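Local coordinates for hypothetical peroxiredoxin protein (Sinorhizobium meliloti, PDB 3UMA) that probably reduces hydrogen peroxide and organic hydroperoxides to water and alcohols at the expense of glutathione, as a thiol peroxidase of the Prx5 subfamily, at residues R58-A63 / S152-D157; V92-V97 / K118-S123. One frame throughout, in Å; residues are numbered along the deposited sequence.

Contact 1. Residues R58-A63 / S152-D157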
ATOM      1  N   ARG A  58      -8.504  -8.494  -8.924  1.00 25.23           N
ATOM      2  CA  ARG A  58      -8.385  -8.841  -7.514  1.00 25.34           C
ATOM      3  C   ARG A  58      -6.985  -8.393  -7.127  1.00 24.02           C
ATOM      4  O   ARG A  58      -6.012  -8.950  -7.615  1.00 23.58           O
ATOM      5  CB  ARG A  58      -8.544 -10.353  -7.314  1.00 25.34           C
ATOM      6  CG  ARG A  58      -8.848 -10.796  -5.890  1.00 27.75           C
ATOM      7  CD  ARG A  58      -9.669 -12.114  -5.886  1.00 28.76           C
ATOM      8  NE  ARG A  58      -9.928 -12.620  -4.533  1.00 30.95           N
ATOM      9  CZ  ARG A  58      -9.317 -13.669  -3.985  1.00 30.59           C
ATOM     10  NH1 ARG A  58      -8.402 -14.342  -4.662  1.00 31.15           N
ATOM     11  NH2 ARG A  58      -9.628 -14.058  -2.753  1.00 32.84           N
ATOM     12  N   VAL A  59      -6.901  -7.378  -6.274  1.00 22.76           N
ATOM     13  CA  VAL A  59      -5.619  -6.726  -5.972  1.00 22.39           C
ATOM     14  C   VAL A  59      -5.295  -6.738  -4.458  1.00 21.23           C
ATOM     15  O   VAL A  59      -6.162  -6.502  -3.629  1.00 21.02           O
ATOM     16  CB  VAL A  59      -5.595  -5.272  -6.528  1.00 22.21           C
ATOM     17  CG1 VAL A  59      -4.287  -4.556  -6.201  1.00 22.22           C
ATOM     18  CG2 VAL A  59      -5.824  -5.271  -8.050  1.00 22.65           C
ATOM     19  N   VAL A  60      -4.051  -7.043  -4.123  1.00 20.46           N
ATOM     20  CA  VAL A  60      -3.573  -6.898  -2.753  1.00 20.73           C
ATOM     21  C   VAL A  60      -2.880  -5.544  -2.648  1.00 20.38           C
ATOM     22  O   VAL A  60      -1.902  -5.306  -3.347  1.00 20.60           O
ATOM     23  CB  VAL A  60      -2.599  -8.021  -2.365  1.00 20.68           C
ATOM     24  CG1 VAL A  60      -1.819  -7.652  -1.079  1.00 21.04           C
ATOM     25  CG2 VAL A  60      -3.367  -9.310  -2.159  1.00 21.30           C
ATOM     26  N   LEU A  61      -3.438  -4.646  -1.835  1.00 19.76           N
ATOM     27  CA  LEU A  61      -2.825  -3.350  -1.583  1.00 19.69           C
ATOM     28  C   LEU A  61      -2.316  -3.300  -0.155  1.00 19.34           C
ATOM     29  O   LEU A  61      -3.079  -3.546   0.779  1.00 19.52           O
ATOM     30  CB  LEU A  61      -3.833  -2.203  -1.780  1.00 19.56           C
ATOM     31  CG  LEU A  61      -3.334  -0.775  -1.472  1.00 19.34           C
ATOM     32  CD1 LEU A  61      -2.229  -0.328  -2.439  1.00 19.67           C
ATOM     33  CD2 LEU A  61      -4.462   0.231  -1.480  1.00 20.35           C
ATOM     34  N   PHE A  62      -1.041  -2.973   0.029  1.00 18.46           N
ATOM     35  CA  PHE A  62      -0.604  -2.628   1.380  1.00 17.77           C
ATOM     36  C   PHE A  62       0.004  -1.234   1.460  1.00 17.70           C
ATOM     37  O   PHE A  62       0.678  -0.799   0.534  1.00 17.70           O
ATOM     38  CB  PHE A  62       0.293  -3.707   2.019  1.00 16.31           C
ATOM     39  CG  PHE A  62       1.609  -3.923   1.323  1.00 17.21           C
ATOM     40  CD1 PHE A  62       1.679  -4.593   0.100  1.00 13.87           C
ATOM     41  CD2 PHE A  62       2.793  -3.516   1.923  1.00 15.86           C
ATOM     42  CE1 PHE A  62       2.895  -4.809  -0.524  1.00 16.09           C
ATOM     43  CE2 PHE A  62       4.032  -3.746   1.310  1.00 15.11           C
ATOM     44  CZ  PHE A  62       4.089  -4.389   0.089  1.00 15.44           C
ATOM     45  N   ALA A  63      -0.257  -0.547   2.571  1.00 16.60           N
ATOM     46  CA  ALA A  63       0.278   0.791   2.793  1.00 15.90           C
ATOM     47  C   ALA A  63       1.339   0.796   3.892  1.00 15.66           C
ATOM     48  O   ALA A  63       1.217   0.083   4.889  1.00 15.23           O
ATOM     49  CB  ALA A  63      -0.814   1.753   3.130  1.00 14.54           C
ATOM     50  N   SER A 152      -3.179  -3.558   5.205  1.00 16.15           N
ATOM     51  CA  SER A 152      -3.252  -4.291   3.951  1.00 17.06           C
ATOM     52  C   SER A 152      -4.734  -4.491   3.639  1.00 17.56           C
ATOM     53  O   SER A 152      -5.587  -4.477   4.538  1.00 17.62           O
ATOM     54  CB  SER A 152      -2.536  -5.643   4.022  1.00 16.68           C
ATOM     55  OG  SER A 152      -3.279  -6.510   4.850  1.00 16.12           O
HETATM   56  N   MSE A 153      -5.050  -4.645   2.367  1.00 17.87           N
HETATM   57  CA  MSE A 153      -6.431  -4.880   2.005  1.00 19.65           C
HETATM   58  C   MSE A 153      -6.489  -5.738   0.763  1.00 19.98           C
HETATM   59  O   MSE A 153      -5.596  -5.684  -0.073  1.00 19.83           O
HETATM   60  CB  MSE A 153      -7.223  -3.571   1.841  1.00 19.74           C
HETATM   61  CG  MSE A 153      -6.623  -2.584   0.884  1.00 23.71           C
HETATM   62 SE   MSE A 153      -7.775  -1.030   0.586  1.00 36.40          SE
HETATM   63  CE  MSE A 153      -7.714  -0.065   2.278  1.00 27.05           C
ATOM     64  N   LEU A 154      -7.513  -6.580   0.696  1.00 21.14           N
ATOM     65  CA  LEU A 154      -7.851  -7.295  -0.535  1.00 22.07           C
ATOM     66  C   LEU A 154      -8.982  -6.534  -1.227  1.00 22.42           C
ATOM     67  O   LEU A 154     -10.029  -6.257  -0.631  1.00 22.38           O
ATOM     68  CB  LEU A 154      -8.242  -8.753  -0.241  1.00 22.24           C
ATOM     69  CG  LEU A 154      -8.653  -9.653  -1.421  1.00 23.20           C
ATOM     70  CD1 LEU A 154      -7.514  -9.794  -2.426  1.00 22.10           C
ATOM     71  CD2 LEU A 154      -9.102 -11.027  -0.905  1.00 24.12           C
ATOM     72  N   VAL A 155      -8.739  -6.166  -2.481  1.00 23.31           N
ATOM     73  CA  VAL A 155      -9.660  -5.315  -3.221  1.00 23.87           C
ATOM     74  C   VAL A 155     -10.155  -6.067  -4.473  1.00 24.24           C
ATOM     75  O   VAL A 155      -9.353  -6.545  -5.275  1.00 23.30           O
ATOM     76  CB  VAL A 155      -8.988  -3.969  -3.607  1.00 24.07           C
ATOM     77  CG1 VAL A 155     -10.003  -3.005  -4.212  1.00 23.61           C
ATOM     78  CG2 VAL A 155      -8.327  -3.305  -2.362  1.00 23.75           C
ATOM     79  N   GLU A 156     -11.474  -6.182  -4.614  1.00 24.89           N
ATOM     80  CA  GLU A 156     -12.057  -6.939  -5.745  1.00 26.14           C
ATOM     81  C   GLU A 156     -12.879  -6.013  -6.611  1.00 25.33           C
ATOM     82  O   GLU A 156     -13.818  -5.387  -6.129  1.00 24.67           O
ATOM     83  CB  GLU A 156     -12.870  -8.147  -5.245  1.00 26.61           C
ATOM     84  CG  GLU A 156     -11.948  -9.255  -4.692  1.00 30.63           C
ATOM     85  CD  GLU A 156     -12.669 -10.465  -4.038  1.00 35.36           C
ATOM     86  OE1 GLU A 156     -13.909 -10.607  -4.137  1.00 37.15           O
ATOM     87  OE2 GLU A 156     -11.964 -11.283  -3.416  1.00 36.14           O
ATOM     88  N   ASP A 157     -12.486  -5.890  -7.879  1.00 25.88           N
ATOM     89  CA  ASP A 157     -13.070  -4.882  -8.774  1.00 26.48           C
ATOM     90  C   ASP A 157     -13.338  -3.580  -8.014  1.00 26.48           C
ATOM     91  O   ASP A 157     -14.465  -3.070  -8.011  1.00 26.64           O
ATOM     92  CB  ASP A 157     -14.365  -5.399  -9.436  1.00 27.18           C
ATOM     93  CG  ASP A 157     -14.907  -4.441 -10.512  1.00 28.53           C
ATOM     94  OD1 ASP A 157     -14.157  -4.064 -11.447  1.00 30.16           O
ATOM     95  OD2 ASP A 157     -16.081  -4.051 -10.406  1.00 30.48           O
TER

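Contact 2. Residues V92-V97 / K118-S123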
ATOM      1  N   VAL A  92      -4.880 -13.694  -7.449  1.00 30.99           N
ATOM      2  CA  VAL A  92      -4.628 -12.273  -7.279  1.00 29.58           C
ATOM      3  C   VAL A  92      -3.931 -11.816  -8.536  1.00 28.94           C
ATOM      4  O   VAL A  92      -2.925 -12.404  -8.940  1.00 28.58           O
ATOM      5  CB  VAL A  92      -3.735 -12.010  -6.037  1.00 29.42           C
ATOM      6  CG1 VAL A  92      -3.175 -10.597  -6.053  1.00 27.98           C
ATOM      7  CG2 VAL A  92      -4.513 -12.290  -4.748  1.00 29.02           C
ATOM      8  N   ASP A  93      -4.450 -10.762  -9.149  1.00 28.34           N
ATOM      9  CA  ASP A  93      -3.860 -10.260 -10.390  1.00 28.27           C
ATOM     10  C   ASP A  93      -2.645  -9.370 -10.173  1.00 28.40           C
ATOM     11  O   ASP A  93      -1.711  -9.398 -10.987  1.00 28.34           O
ATOM     12  CB  ASP A  93      -4.908  -9.505 -11.203  1.00 28.46           C
ATOM     13  CG  ASP A  93      -6.122 -10.350 -11.490  1.00 29.72           C
ATOM     14  OD1 ASP A  93      -5.937 -11.452 -12.035  1.00 31.43           O
ATOM     15  OD2 ASP A  93      -7.244  -9.928 -11.155  1.00 30.07           O
ATOM     16  N   ASP A  94      -2.662  -8.571  -9.096  1.00 28.14           N
ATOM     17  CA  ASP A  94      -1.609  -7.566  -8.881  1.00 27.93           C
ATOM     18  C   ASP A  94      -1.318  -7.299  -7.400  1.00 26.79           C
ATOM     19  O   ASP A  94      -2.171  -7.497  -6.543  1.00 25.73           O
ATOM     20  CB  ASP A  94      -2.024  -6.246  -9.546  1.00 28.55           C
ATOM     21  CG  ASP A  94      -0.909  -5.619 -10.373  1.00 31.82           C
ATOM     22  OD1 ASP A  94       0.295  -5.934 -10.147  1.00 35.33           O
ATOM     23  OD2 ASP A  94      -1.249  -4.797 -11.261  1.00 35.04           O
ATOM     24  N   ILE A  95      -0.103  -6.835  -7.112  1.00 26.16           N
ATOM     25  CA  ILE A  95       0.233  -6.386  -5.764  1.00 25.31           C
ATOM     26  C   ILE A  95       0.809  -4.974  -5.831  1.00 24.32           C
ATOM     27  O   ILE A  95       1.654  -4.679  -6.693  1.00 24.04           O
ATOM     28  CB  ILE A  95       1.228  -7.334  -5.064  1.00 25.76           C
ATOM     29  CG1 ILE A  95       0.733  -8.786  -5.115  1.00 26.02           C
ATOM     30  CG2 ILE A  95       1.467  -6.882  -3.592  1.00 26.32           C
ATOM     31  CD1 ILE A  95       1.813  -9.818  -4.766  1.00 26.07           C
ATOM     32  N   ALA A  96       0.341  -4.117  -4.920  1.00 22.40           N
ATOM     33  CA  ALA A  96       0.814  -2.743  -4.832  1.00 21.41           C
ATOM     34  C   ALA A  96       1.128  -2.351  -3.402  1.00 20.29           C
ATOM     35  O   ALA A  96       0.413  -2.733  -2.489  1.00 20.60           O
ATOM     36  CB  ALA A  96      -0.217  -1.786  -5.390  1.00 20.74           C
ATOM     37  N   VAL A  97       2.207  -1.591  -3.229  1.00 19.68           N
ATOM     38  CA  VAL A  97       2.471  -0.859  -1.996  1.00 18.01           C
ATOM     39  C   VAL A  97       2.262   0.632  -2.264  1.00 17.60           C
ATOM     40  O   VAL A  97       2.630   1.134  -3.323  1.00 18.10           O
ATOM     41  CB  VAL A  97       3.913  -1.146  -1.447  1.00 18.88           C
ATOM     42  CG1 VAL A  97       5.006  -0.750  -2.459  1.00 15.93           C
ATOM     43  CG2 VAL A  97       4.143  -0.473  -0.059  1.00 17.11           C
ATOM     44  N   LYS A 118       8.267  -6.204  -9.776  1.00 31.77           N
ATOM     45  CA  LYS A 118       7.599  -7.344  -9.157  1.00 31.06           C
ATOM     46  C   LYS A 118       6.252  -6.928  -8.593  1.00 30.39           C
ATOM     47  O   LYS A 118       5.335  -7.744  -8.484  1.00 30.83           O
ATOM     48  CB  LYS A 118       8.440  -7.920  -8.014  1.00 31.68           C
ATOM     49  CG  LYS A 118       9.932  -8.066  -8.278  1.00 33.23           C
ATOM     50  CD  LYS A 118      10.281  -9.373  -8.959  1.00 37.38           C
ATOM     51  CE  LYS A 118      11.806  -9.558  -8.981  1.00 40.24           C
ATOM     52  NZ  LYS A 118      12.251 -10.126 -10.285  1.00 42.38           N
ATOM     53  N   ILE A 119       6.155  -5.653  -8.230  1.00 28.86           N
ATOM     54  CA  ILE A 119       5.066  -5.118  -7.437  1.00 27.59           C
ATOM     55  C   ILE A 119       4.965  -3.633  -7.776  1.00 25.98           C
ATOM     56  O   ILE A 119       5.978  -3.013  -8.084  1.00 25.35           O
ATOM     57  CB  ILE A 119       5.388  -5.405  -5.928  1.00 28.25           C
ATOM     58  CG1 ILE A 119       4.641  -6.643  -5.459  1.00 28.68           C
ATOM     59  CG2 ILE A 119       5.137  -4.229  -4.990  1.00 28.59           C
ATOM     60  CD1 ILE A 119       5.428  -7.475  -4.505  1.00 31.88           C
ATOM     61  N   HIS A 120       3.762  -3.062  -7.769  1.00 24.95           N
ATOM     62  CA  HIS A 120       3.650  -1.605  -7.937  1.00 24.42           C
ATOM     63  C   HIS A 120       4.198  -0.850  -6.703  1.00 23.54           C
ATOM     64  O   HIS A 120       3.984  -1.271  -5.557  1.00 23.73           O
ATOM     65  CB  HIS A 120       2.217  -1.164  -8.191  1.00 24.11           C
ATOM     66  CG  HIS A 120       1.638  -1.672  -9.475  1.00 27.13           C
ATOM     67  ND1 HIS A 120       1.640  -0.934 -10.643  1.00 28.00           N
ATOM     68  CD2 HIS A 120       1.008  -2.835  -9.767  1.00 27.82           C
ATOM     69  CE1 HIS A 120       1.047  -1.628 -11.597  1.00 29.07           C
ATOM     70  NE2 HIS A 120       0.656  -2.785 -11.092  1.00 29.06           N
ATOM     71  N   PHE A 121       4.920   0.234  -6.956  1.00 21.46           N
ATOM     72  CA  PHE A 121       5.343   1.168  -5.914  1.00 20.90           C
ATOM     73  C   PHE A 121       4.653   2.497  -6.177  1.00 20.10           C
ATOM     74  O   PHE A 121       5.067   3.249  -7.066  1.00 20.13           O
ATOM     75  CB  PHE A 121       6.877   1.324  -5.901  1.00 20.30           C
ATOM     76  CG  PHE A 121       7.594   0.142  -5.282  1.00 20.09           C
ATOM     77  CD1 PHE A 121       8.183   0.253  -4.015  1.00 18.96           C
ATOM     78  CD2 PHE A 121       7.673  -1.077  -5.962  1.00 19.44           C
ATOM     79  CE1 PHE A 121       8.851  -0.824  -3.432  1.00 17.59           C
ATOM     80  CE2 PHE A 121       8.304  -2.180  -5.380  1.00 20.26           C
ATOM     81  CZ  PHE A 121       8.891  -2.046  -4.101  1.00 20.70           C
ATOM     82  N   LEU A 122       3.590   2.753  -5.419  1.00 18.35           N
ATOM     83  CA  LEU A 122       2.723   3.880  -5.659  1.00 17.80           C
ATOM     84  C   LEU A 122       3.043   5.020  -4.706  1.00 18.06           C
ATOM     85  O   LEU A 122       3.063   4.839  -3.482  1.00 17.60           O
ATOM     86  CB  LEU A 122       1.250   3.471  -5.480  1.00 17.15           C
ATOM     87  CG  LEU A 122       0.724   2.272  -6.279  1.00 18.00           C
ATOM     88  CD1 LEU A 122      -0.731   1.993  -5.910  1.00 16.47           C
ATOM     89  CD2 LEU A 122       0.865   2.544  -7.787  1.00 18.21           C
ATOM     90  N   SER A 123       3.251   6.196  -5.281  1.00 17.46           N
ATOM     91  CA  SER A 123       3.503   7.401  -4.536  1.00 17.25           C
ATOM     92  C   SER A 123       2.186   8.131  -4.290  1.00 17.84           C
ATOM     93  O   SER A 123       1.468   8.470  -5.250  1.00 19.59           O
ATOM     94  CB  SER A 123       4.503   8.276  -5.309  1.00 16.89           C
ATOM     95  OG  SER A 123       4.365   9.628  -4.948  1.00 14.94           O
TER

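Contact 1. Residues R58-A63 / S152-D157
Strands 58-63 and 152-156 run antiparallel, their axes 4.6 Å apart at closest approach and their directions 158° from each other. Val59 faces Val155 and Leu61 faces Met153 as hydrogen-bonded pairs; Val59 N reaches Val155 O at 2.8 Å, and Met153 N reaches Leu61 O at the same distance. From the non-hydrogen-bonded pairs CA-H groups lean on neighbouring carbonyls, as Ser152 CA does on Leu61 O at 3.3 Å.

At the strand ends Arg58 and Glu156 lie alongside each other and point the same way. Arg58 carries CG anti to its own N (chi1 -163°) and runs on extended to NE, which gives Glu156 OE2 a salt bridge of 2.7 Å. The carboxylate oxygen sits almost in the guanidinium plane, yet NE comes to it from above the carboxylate plane. Leu154 spreads under the arginine, with CD1 over one guanidinium face and CD2 3.6 Å from Arg58 NH2. A methionine in place of Arg58 would probably leave the Glu156 carboxylate without its charged mate and free to turn. On the other face of the sheet, Leu61 CB packs against CG of selenomethionine Met153 at 3.9 Å. Phe62, back on the face of Arg58, stacks with Tyr80 and meets His76 edge-to-face, near the predicted peroxidatic Cys72. This pairing belongs to the central mixed sheet of the thioredoxin fold shared by peroxiredoxins.

Contact 2. Residues V92-V97 / K118-S123
Asp94 OD2 accepts a 2.8 Å hydrogen bond from His120 NE2 and also has Lys57 as a long, weak ionic partner. The bond is bent, with an N-H...O angle of 137°: NE2 approaches from above the carboxylate plane, and the oxygen is somewhat tilted from the imidazole plane. Carboxylate and ring stand 66° apart. On the far side of the ring ND1 donates to Glu39, whose other carboxylate oxygen takes the backbone N-H of Phe121. With both nitrogens engaged, the rotation of the imidazole is fixed, and the two carboxylates would be expected to favour its protonated form.

Behind this polar edge the backbones pair in parallel. Ile95 O receives His120 N at 2.9 Å, His120 O receives Val97 N in a nearly straight bond, and Val97 O receives Leu122 N at 2.8 Å. The strands are the two arms of a beta-alpha-beta crossover, strand 94-99, helix 103-113 and strand 120-123, within the thioredoxin fold.

Ala96 and His120 share the face of the sheet toward Leu53 of helix 50-54, while Phe121 on the other face packs against helix 103-113. Ala96 CB touches both His120 CB and Leu122 CD1, 3.8 Å from each. The side chains of Ile95, Val97, Ile119 and Phe121, on the opposite face, meet through apolar contacts. Val97 holds CG1 between its backbone N and carbonyl carbon (chi1 59°), a setting that lays this methyl over the Phe121 ring, 4.0 Å from its centroid in a CH-pi contact. Farther back, Ile119 CG1 presses on Ile95 CB at 3.5 Å.

Overall arrangement
Both contacts build the same mixed sheet, with strand 58-64 lying beside strand 94-99. Backbone bonds join them directly: Phe62 N to Ala96 O at 2.9 Å and, at the start of strand 58-64, Arg58 O to Asp93 N. Contact 1 adds an antiparallel partner on one side of this parallel pair, and contact 2 a parallel one on the other. Each is largely buried and apolar in the middle, with charge kept to partly exposed positions. There they differ: contact 1 ends in an arginine-glutamate salt bridge, whereas contact 2 uses a histidine held by carboxylates. Phe62 and Val97 touch each other, and each lies about 7 Å, side chain to side chain, from the predicted active-site Cys72.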